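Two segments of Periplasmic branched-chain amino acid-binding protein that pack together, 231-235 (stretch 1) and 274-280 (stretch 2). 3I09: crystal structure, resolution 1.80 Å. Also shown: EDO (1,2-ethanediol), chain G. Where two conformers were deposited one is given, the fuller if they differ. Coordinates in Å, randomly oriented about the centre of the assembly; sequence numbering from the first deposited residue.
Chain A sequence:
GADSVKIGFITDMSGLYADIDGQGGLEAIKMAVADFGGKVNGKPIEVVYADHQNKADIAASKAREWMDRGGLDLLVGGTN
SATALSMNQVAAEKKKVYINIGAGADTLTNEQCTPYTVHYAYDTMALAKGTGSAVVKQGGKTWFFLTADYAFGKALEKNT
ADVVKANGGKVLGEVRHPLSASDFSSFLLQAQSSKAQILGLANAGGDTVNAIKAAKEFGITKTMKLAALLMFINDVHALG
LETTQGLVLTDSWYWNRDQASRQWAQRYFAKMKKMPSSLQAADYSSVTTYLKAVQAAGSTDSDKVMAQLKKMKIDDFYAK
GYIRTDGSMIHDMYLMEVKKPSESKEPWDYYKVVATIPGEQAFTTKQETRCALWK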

# COMPACT_ATOMS: atom_id res chain seq x y z
N MSE A 231 5.72 1.78 -6.62
CA MSE A 231 7.14 1.96 -6.30
C MSE A 231 7.19 2.75 -4.98
O MSE A 231 6.55 3.78 -4.86
CB MSE A 231 7.83 2.74 -7.44
CG MSE A 231 9.25 3.26 -7.19
SE MSE A 231 10.16 3.66 -8.88
CE MSE A 231 10.03 1.89 -9.64
N PHE A 232 7.90 2.24 -3.99
CA PHE A 232 8.07 2.89 -2.72
C PHE A 232 9.48 3.49 -2.65
O PHE A 232 10.34 3.18 -3.47
CB PHE A 232 7.86 1.87 -1.58
CG PHE A 232 6.47 1.35 -1.50
CD1 PHE A 232 5.47 2.08 -0.88
CD2 PHE A 232 6.14 0.15 -2.14
CE1 PHE A 232 4.15 1.59 -0.83
CE2 PHE A 232 4.82 -0.33 -2.08
CZ PHE A 232 3.84 0.39 -1.45
N ILE A 233 9.73 4.29 -1.63
CA ILE A 233 11.02 4.98 -1.53
C ILE A 233 12.19 3.98 -1.46
O ILE A 233 13.24 4.25 -2.01
CB ILE A 233 11.03 5.99 -0.35
CG1 ILE A 233 12.13 7.02 -0.55
CG2 ILE A 233 11.17 5.29 1.05
CD1 ILE A 233 12.22 8.04 0.57
N ASN A 234 11.97 2.82 -0.87
CA ASN A 234 13.04 1.81 -0.72
C ASN A 234 13.42 1.19 -2.07
O ASN A 234 14.57 0.75 -2.28
CB ASN A 234 12.62 0.70 0.24
CG ASN A 234 12.04 1.23 1.52
OD1 ASN A 234 10.86 1.69 1.53
ND2 ASN A 234 12.86 1.27 2.58
N ASP A 235 12.44 1.14 -2.97
CA ASP A 235 12.66 0.61 -4.30
C ASP A 235 13.56 1.58 -5.09
O ASP A 235 14.51 1.19 -5.77
CB ASP A 235 11.32 0.38 -5.01
CG ASP A 235 10.35 -0.54 -4.24
OD1 ASP A 235 10.79 -1.57 -3.68
OD2 ASP A 235 9.11 -0.26 -4.23
N LYS A 274 16.91 4.55 8.28
CA LYS A 274 16.44 4.72 6.92
C LYS A 274 15.29 5.70 6.97
O LYS A 274 14.66 5.86 8.04
CB LYS A 274 15.89 3.39 6.39
CG LYS A 274 16.95 2.35 6.22
CD LYS A 274 16.35 1.12 5.64
CE LYS A 274 17.42 0.33 4.93
NZ LYS A 274 18.33 -0.24 5.94
N MSE A 275 14.98 6.34 5.85
CA MSE A 275 13.78 7.16 5.76
C MSE A 275 12.62 6.19 5.69
O MSE A 275 12.74 5.15 5.06
CB MSE A 275 13.73 8.01 4.49
CG MSE A 275 14.59 9.20 4.49
SE MSE A 275 14.06 10.48 5.80
CE MSE A 275 15.61 11.67 5.55
N PRO A 276 11.48 6.54 6.30
CA PRO A 276 10.33 5.65 6.22
C PRO A 276 9.64 5.72 4.87
O PRO A 276 9.58 6.76 4.22
CB PRO A 276 9.39 6.17 7.32
CG PRO A 276 9.72 7.65 7.38
CD PRO A 276 11.22 7.70 7.18
N SER A 277 9.07 4.59 4.46
CA SER A 277 8.16 4.55 3.33
C SER A 277 6.77 5.03 3.75
O SER A 277 6.46 5.17 4.95
CB SER A 277 7.98 3.11 2.81
OG SER A 277 7.18 2.31 3.71
N SER A 278 5.92 5.24 2.77
CA SER A 278 4.53 5.60 3.03
C SER A 278 3.77 4.50 3.85
O SER A 278 2.85 4.82 4.61
CB SER A 278 3.80 5.89 1.71
OG SER A 278 3.77 4.74 0.87
N LEU A 279 4.17 3.23 3.73
CA LEU A 279 3.56 2.17 4.51
C LEU A 279 3.91 2.26 5.98
O LEU A 279 3.07 2.06 6.83
CB LEU A 279 3.92 0.78 3.94
CG LEU A 279 3.66 0.56 2.47
CD1 LEU A 279 4.03 -0.86 2.11
CD2 LEU A 279 2.19 0.87 2.07
N GLN A 280 5.18 2.51 6.28
CA GLN A 280 5.64 2.63 7.64
C GLN A 280 5.00 3.83 8.35
O GLN A 280 4.54 3.71 9.49
CB GLN A 280 7.18 2.64 7.65
CG GLN A 280 7.74 1.24 7.30
CD GLN A 280 9.04 1.20 6.53
OE1 GLN A 280 9.57 2.22 6.05
NE2 GLN A 280 9.60 -0.02 6.41
C1 EDO G . 13.14 -2.57 -2.10
O1 EDO G . 11.76 -2.78 -1.79
C2 EDO G . 13.88 -3.88 -1.91
O2 EDO G . 14.31 -4.46 -3.15
O HOH W 1 7.15 5.26 -0.12
O HOH W 2 12.11 2.52 5.08

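Two helix starts meet here through apolar packing and bridging waters, with no direct hydrogen bond between the stretches. The nearest CA pair across the stretches is CA of I233 and CA of S277, 5.7 Å apart. F232 and S277 are both N-cap residues, each right before a helix.

F232 packs against L279, with CE1 of F232 3.5 Å from CG of L279. CD1 of L279 sits over one face of the ring, 4.1 Å from the F232 ring centroid, a CH-pi contact. OG of S278 lies at the ring edge, 3.6 Å from CE1 of F232. I233 adds apolar contact: its CD1 is 4.2 Å from CB of M275, and its CG2 is 3.8 Å from CA of S277.

Water joins the polar groups. Water 1 accepts from N of I233 and N of S278, both at 3.1 Å, so it links two backbone amides at the helix starts. Water 2 accepts from ND2 of N234 at 2.9 Å and donates to O of M275 and OE1 of Q280, each at 2.7 Å. OD1 of N234 rests 3.5 Å from CB of S277 and has no polar partner in the model.

Each turn is also braced internally. N of F232 donates to OD2 of D235 at 2.8 Å, and N of S277 to OE1 of Q280 at 2.9 Å.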